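Local atomic coordinates of phage terminase large subunit (Thermus phage P7426, PDB entry 7KS4), a protein that probably acts as the ATP-driven motor and endonuclease that packages and cuts viral DNA, represented here by its N-terminal ATPase domain. Residues Ser162-Glu166 with Ala167-Thr171; Gly134-Ala137 with Asp138-Asp141. All coordinates share one frame; numbering follows the deposited sequence.

Interaction 1 of 2, residues Ser162-Glu166 with Ala167-Thr171; sequences SVWSE and AIEPT
Trp164 and Glu169 meet five residues apart, the start of the glutamate chain lying over one face of the indole. CB of Glu169 sits 4.0 Å from the centroid of the five-membered ring of Trp164, 25° off the ring normal, a CH-pi contact displaced toward the rim. Its CG lies beyond the rim beside the CE2-CZ2 bond, 3.8 Å from CZ2 of Trp164, before the chain bends and the carboxylate turns its plane 58° from that of the indole. With CG of Trp164 anti to the backbone N (chi1 169°), the indole runs toward the C-terminal end of the helix, which brings it beneath CB of Glu169 and against CG2 of Ile168. The side chains of Ile168 and Trp164 cross at about a right angle, CG2 3.7 Å from CZ3 of Trp164. The other branch of Ile168 reaches back to the preceding turn, where CD1 lies 3.6 Å from CG1 of Val163. O of Trp164 takes two bonds, a straight one in its carbonyl plane from N of Glu169 (2.9 Å) and a longer one from N of Ile168 (3.3 Å), whose donor stands above that plane. The helix is wider, pi-type, at 163-166 and kinks at Pro170 and Thr171, whose N atoms have no bond to the turn before; CD of Pro170 rests 3.4 Å from O of Ser165. Helix 161-175 is the crossover of a beta-alpha-beta unit: Trp164 packs on Leu153 of strand 150-153 and Ala179 and Ile181 of strand 178-183, Ile168 on Val151, while Phe194 meets the indole edge-to-face.

Interaction 2 of 2, residues Gly134-Ala137 with Asp138-Asp141; sequences GKSA and DRPD
Ser136 and Arg139 close a tight reversal of the chain through their backbones: N of Arg139 donates to O of Ser136 at 3.3 Å, with an N-H...O angle of 152°. The bond is long, and its donor stands 66° out of the carbonyl plane of Ser136, not on a lone pair. A second polar link runs through the side chain of Ser136. Its hydroxyl is anti to the backbone N (chi1 161°) and thus swung forward over the turn, where OG receives a weak bond from N of Asp138 at 3.2 Å; the position of OG is doubtful because it lies implausibly near the carboxylate of Asp138. The backbone bond closes a type I beta turn from Ser136 to Arg139, which takes the chain off the end of strand 126-136, in the central sheet of this P-loop ATPase domain, and into the loop leading to strand 150-153, which carries the predicted Walker B motif. Water spans the mouth of the turn, accepting from N of Ser136 at 3.0 Å and donating weakly to O of Arg139. Van der Waals contacts are few. CD of Pro140 lies 3.4 Å from O of Ala137, and CB of Arg139 is 4.0 Å from O of Ser136 before the rest of that chain leads away. Backbone bonds of Ala137 to Ala72 and of Asp138 to Pro73 tie the turn to the end of neighbouring strand 67-72 and the residue after it. Tyr75 of helix 75-92 touches both Ser136 and Arg139, and the methyl of Ala137 packs on Ile159.

How the interactions relate
Interaction 2 comes first along the chain, at the exit from strand 126-136; helix 161-175 carries interaction 1. Their centres are 12 Å apart and their nearest atoms about 4 Å, without touching. Leu143, in the loop between them along the chain, touches both Lys135 and Val163. Both contacts belong to the N-terminal ATPase domain and lie within about 12 Å of the predicted catalytic residue: the side chain of Ala137 is about 9 Å from that of Glu155, and that of Val163 about 12 Å. The chain thus passes from the strand exit through the loop and strand 150-153, then Asp154 and Glu155, to the crossover helix.

Interaction 1 of 2, residues Ser162-Glu166 with Ala167-Thr171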
ATOM      1  N   SER A 162       0.960   3.840 -17.543  1.00 39.19           N
ATOM      2  CA  SER A 162       0.763   5.260 -17.811  1.00 42.73           C
ATOM      3  C   SER A 162       0.179   5.983 -16.604  1.00 43.93           C
ATOM      4  O   SER A 162       0.507   7.149 -16.353  1.00 45.18           O
ATOM      5  CB  SER A 162      -0.148   5.440 -19.025  1.00 46.18           C
ATOM      6  OG  SER A 162      -1.394   4.800 -18.824  1.00 48.00           O
ATOM      7  N   VAL A 163      -0.705   5.322 -15.856  1.00 44.00           N
ATOM      8  CA  VAL A 163      -1.215   5.932 -14.631  1.00 44.81           C
ATOM      9  C   VAL A 163      -0.057   6.282 -13.706  1.00 42.90           C
ATOM     10  O   VAL A 163       0.004   7.387 -13.152  1.00 41.73           O
ATOM     11  CB  VAL A 163      -2.239   5.002 -13.953  1.00 46.70           C
ATOM     12  CG1 VAL A 163      -2.772   5.627 -12.668  1.00 48.41           C
ATOM     13  CG2 VAL A 163      -3.401   4.703 -14.902  1.00 49.17           C
ATOM     14  N   TRP A 164       0.901   5.366 -13.552  1.00 41.46           N
ATOM     15  CA  TRP A 164       2.070   5.661 -12.732  1.00 39.18           C
ATOM     16  C   TRP A 164       2.920   6.761 -13.362  1.00 40.26           C
ATOM     17  O   TRP A 164       3.160   7.808 -12.750  1.00 41.46           O
ATOM     18  CB  TRP A 164       2.909   4.394 -12.522  1.00 37.01           C
ATOM     19  CG  TRP A 164       4.240   4.718 -11.923  1.00 35.87           C
ATOM     20  CD1 TRP A 164       5.424   4.849 -12.585  1.00 35.38           C
ATOM     21  CD2 TRP A 164       4.517   5.000 -10.545  1.00 35.56           C
ATOM     22  NE1 TRP A 164       6.422   5.183 -11.708  1.00 35.86           N
ATOM     23  CE2 TRP A 164       5.892   5.282 -10.447  1.00 35.18           C
ATOM     24  CE3 TRP A 164       3.736   5.043  -9.384  1.00 34.81           C
ATOM     25  CZ2 TRP A 164       6.505   5.596  -9.239  1.00 35.12           C
ATOM     26  CZ3 TRP A 164       4.343   5.353  -8.190  1.00 34.93           C
ATOM     27  CH2 TRP A 164       5.716   5.625  -8.121  1.00 34.85           C
ATOM     28  N   SER A 165       3.377   6.544 -14.601  1.00 39.32           N
ATOM     29  CA  SER A 165       4.394   7.425 -15.175  1.00 38.28           C
ATOM     30  C   SER A 165       3.886   8.854 -15.311  1.00 39.96           C
ATOM     31  O   SER A 165       4.638   9.812 -15.097  1.00 40.99           O
ATOM     32  CB  SER A 165       4.849   6.896 -16.538  1.00 39.36           C
ATOM     33  OG  SER A 165       3.784   6.901 -17.468  1.00 41.62           O
ATOM     34  N   GLU A 166       2.619   9.021 -15.676  1.00 43.91           N
ATOM     35  CA  GLU A 166       2.092  10.334 -16.013  1.00 48.04           C
ATOM     36  C   GLU A 166       1.297  10.978 -14.883  1.00 48.15           C
ATOM     37  O   GLU A 166       1.386  12.194 -14.689  1.00 51.01           O
ATOM     38  CB  GLU A 166       1.215  10.226 -17.266  1.00 51.66           C
ATOM     39  CG  GLU A 166       1.973   9.693 -18.490  1.00 55.12           C
ATOM     40  CD  GLU A 166       1.075   9.458 -19.691  1.00 60.83           C
ATOM     41  OE1 GLU A 166      -0.140   9.735 -19.595  1.00 63.37           O
ATOM     42  OE2 GLU A 166       1.585   8.997 -20.737  1.00 63.39           O
ATOM     43  N   ALA A 167       0.538  10.197 -14.114  1.00 41.49           N
ATOM     44  CA  ALA A 167      -0.420  10.764 -13.175  1.00 44.04           C
ATOM     45  C   ALA A 167      -0.010  10.655 -11.712  1.00 45.31           C
ATOM     46  O   ALA A 167      -0.604  11.348 -10.878  1.00 46.69           O
ATOM     47  CB  ALA A 167      -1.791  10.098 -13.355  1.00 43.67           C
ATOM     48  N   ILE A 168       0.973   9.817 -11.371  1.00 44.04           N
ATOM     49  CA  ILE A 168       1.333   9.607  -9.968  1.00 42.79           C
ATOM     50  C   ILE A 168       2.777  10.026  -9.718  1.00 42.47           C
ATOM     51  O   ILE A 168       3.039  10.897  -8.884  1.00 42.00           O
ATOM     52  CB  ILE A 168       1.094   8.141  -9.563  1.00 43.04           C
ATOM     53  CG1 ILE A 168      -0.392   7.817  -9.683  1.00 44.37           C
ATOM     54  CG2 ILE A 168       1.569   7.874  -8.134  1.00 41.69           C
ATOM     55  CD1 ILE A 168      -0.657   6.363  -9.900  1.00 45.95           C
ATOM     56  N   GLU A 169       3.719   9.433 -10.447  1.00 44.18           N
ATOM     57  CA  GLU A 169       5.129   9.689 -10.166  1.00 44.73           C
ATOM     58  C   GLU A 169       5.506  11.166 -10.205  1.00 46.94           C
ATOM     59  O   GLU A 169       6.286  11.594  -9.338  1.00 49.28           O
ATOM     60  CB  GLU A 169       6.001   8.893 -11.143  1.00 43.88           C
ATOM     61  CG  GLU A 169       7.495   8.888 -10.802  1.00 44.59           C
ATOM     62  CD  GLU A 169       8.225  10.130 -11.303  1.00 48.10           C
ATOM     63  OE1 GLU A 169       7.719  10.784 -12.243  1.00 49.60           O
ATOM     64  OE2 GLU A 169       9.301  10.457 -10.754  1.00 49.56           O
ATOM     65  N   PRO A 170       5.032  11.980 -11.155  1.00 47.13           N
ATOM     66  CA  PRO A 170       5.480  13.384 -11.175  1.00 49.63           C
ATOM     67  C   PRO A 170       5.146  14.137  -9.902  1.00 52.97           C
ATOM     68  O   PRO A 170       5.999  14.861  -9.378  1.00 51.74           O
ATOM     69  CB  PRO A 170       4.753  13.969 -12.397  1.00 50.85           C
ATOM     70  CG  PRO A 170       4.408  12.775 -13.251  1.00 48.81           C
ATOM     71  CD  PRO A 170       4.128  11.673 -12.277  1.00 46.57           C
ATOM     72  N   THR A 171       3.928  13.976  -9.383  1.00 69.38           N
ATOM     73  CA  THR A 171       3.533  14.689  -8.172  1.00 73.76           C
ATOM     74  C   THR A 171       4.337  14.219  -6.965  1.00 67.39           C
ATOM     75  O   THR A 171       4.722  15.029  -6.116  1.00 72.28           O
ATOM     76  CB  THR A 171       2.038  14.500  -7.917  1.00 77.81           C
ATOM     77  OG1 THR A 171       1.780  13.138  -7.558  1.00 75.33           O
ATOM     78  CG2 THR A 171       1.227  14.856  -9.157  1.00 82.34           C
TER

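Interaction 2 of 2, residues Gly134-Ala137 with Asp138-Asp141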
ATOM      1  N   GLY A 134      -9.271   7.791  -1.988  1.00 35.65           N
ATOM      2  CA  GLY A 134      -9.273   6.624  -2.847  1.00 35.46           C
ATOM      3  C   GLY A 134      -9.453   7.039  -4.298  1.00 37.19           C
ATOM      4  O   GLY A 134     -10.218   7.949  -4.608  1.00 38.57           O
ATOM      5  N   LYS A 135      -8.721   6.363  -5.181  1.00 37.96           N
ATOM      6  CA  LYS A 135      -8.741   6.663  -6.605  1.00 41.18           C
ATOM      7  C   LYS A 135      -8.792   5.363  -7.393  1.00 40.93           C
ATOM      8  O   LYS A 135      -8.376   4.305  -6.914  1.00 38.40           O
ATOM      9  CB  LYS A 135      -7.516   7.482  -7.029  1.00 42.45           C
ATOM     10  CG  LYS A 135      -7.471   8.892  -6.451  1.00 43.15           C
ATOM     11  CD  LYS A 135      -8.615   9.736  -6.983  1.00 47.67           C
ATOM     12  CE  LYS A 135      -8.515  11.168  -6.514  1.00 49.75           C
ATOM     13  NZ  LYS A 135      -9.681  11.966  -6.985  1.00 52.73           N
ATOM     14  N   SER A 136      -9.299   5.469  -8.621  1.00 45.15           N
ATOM     15  CA  SER A 136      -9.520   4.334  -9.509  1.00 46.39           C
ATOM     16  C   SER A 136      -8.769   4.541 -10.817  1.00 46.84           C
ATOM     17  O   SER A 136      -8.848   5.617 -11.422  1.00 50.25           O
ATOM     18  CB  SER A 136     -11.011   4.153  -9.804  1.00 49.85           C
ATOM     19  OG  SER A 136     -11.201   3.370 -10.971  1.00 53.67           O
ATOM     20  N   ALA A 137      -8.064   3.495 -11.261  1.00 42.68           N
ATOM     21  CA  ALA A 137      -7.362   3.558 -12.540  1.00 44.31           C
ATOM     22  C   ALA A 137      -8.326   3.607 -13.719  1.00 50.96           C
ATOM     23  O   ALA A 137      -8.007   4.215 -14.747  1.00 51.21           O
ATOM     24  CB  ALA A 137      -6.426   2.358 -12.689  1.00 41.18           C
ATOM     25  N   ASP A 138      -9.497   2.967 -13.603  1.00 61.27           N
ATOM     26  CA  ASP A 138     -10.488   2.983 -14.673  1.00 69.82           C
ATOM     27  C   ASP A 138     -11.294   4.276 -14.707  1.00 76.51           C
ATOM     28  O   ASP A 138     -12.339   4.332 -15.367  1.00 79.38           O
ATOM     29  CB  ASP A 138     -11.429   1.776 -14.559  1.00 70.32           C
ATOM     30  CG  ASP A 138     -12.298   1.809 -13.317  1.00 70.76           C
ATOM     31  OD1 ASP A 138     -12.371   2.857 -12.649  1.00 72.00           O
ATOM     32  OD2 ASP A 138     -12.926   0.772 -13.015  1.00 70.38           O
ATOM     33  N   ARG A 139     -10.838   5.311 -14.008  1.00 76.55           N
ATOM     34  CA  ARG A 139     -11.421   6.649 -14.099  1.00 80.51           C
ATOM     35  C   ARG A 139     -10.281   7.653 -14.171  1.00 79.21           C
ATOM     36  O   ARG A 139     -10.076   8.457 -13.257  1.00 78.31           O
ATOM     37  CB  ARG A 139     -12.342   6.928 -12.909  1.00 85.30           C
ATOM     38  CG  ARG A 139     -13.498   5.946 -12.778  1.00 89.43           C
ATOM     39  CD  ARG A 139     -14.538   6.127 -13.873  1.00 94.08           C
ATOM     40  NE  ARG A 139     -15.577   5.102 -13.806  1.00 97.77           N
ATOM     41  CZ  ARG A 139     -16.525   5.052 -12.874  1.00102.57           C
ATOM     42  NH1 ARG A 139     -16.576   5.966 -11.913  1.00104.70           N
ATOM     43  NH2 ARG A 139     -17.426   4.077 -12.898  1.00105.05           N
ATOM     44  N   PRO A 140      -9.505   7.624 -15.257  1.00 80.37           N
ATOM     45  CA  PRO A 140      -8.394   8.581 -15.386  1.00 81.43           C
ATOM     46  C   PRO A 140      -8.824  10.030 -15.247  1.00 85.45           C
ATOM     47  O   PRO A 140      -8.001  10.878 -14.876  1.00 86.23           O
ATOM     48  CB  PRO A 140      -7.848   8.295 -16.793  1.00 79.68           C
ATOM     49  CG  PRO A 140      -8.308   6.922 -17.126  1.00 78.43           C
ATOM     50  CD  PRO A 140      -9.613   6.734 -16.426  1.00 80.42           C
ATOM     51  N   ASP A 141     -10.089  10.343 -15.536  1.00 88.67           N
ATOM     52  CA  ASP A 141     -10.539  11.730 -15.481  1.00 92.20           C
ATOM     53  C   ASP A 141     -10.382  12.306 -14.081  1.00 90.26           C
ATOM     54  O   ASP A 141      -9.973  13.463 -13.919  1.00 93.57           O
ATOM     55  CB  ASP A 141     -11.991  11.825 -15.944  1.00 97.82           C
ATOM     56  CG  ASP A 141     -12.157  11.473 -17.409  1.00 98.99           C
ATOM     57  OD1 ASP A 141     -11.133  11.414 -18.125  1.00 97.51           O
ATOM     58  OD2 ASP A 141     -13.307  11.265 -17.849  1.00101.59           O
TER
HETATM   59  O   HOH W   1      -9.746   8.170  -9.957  1.00 45.13           O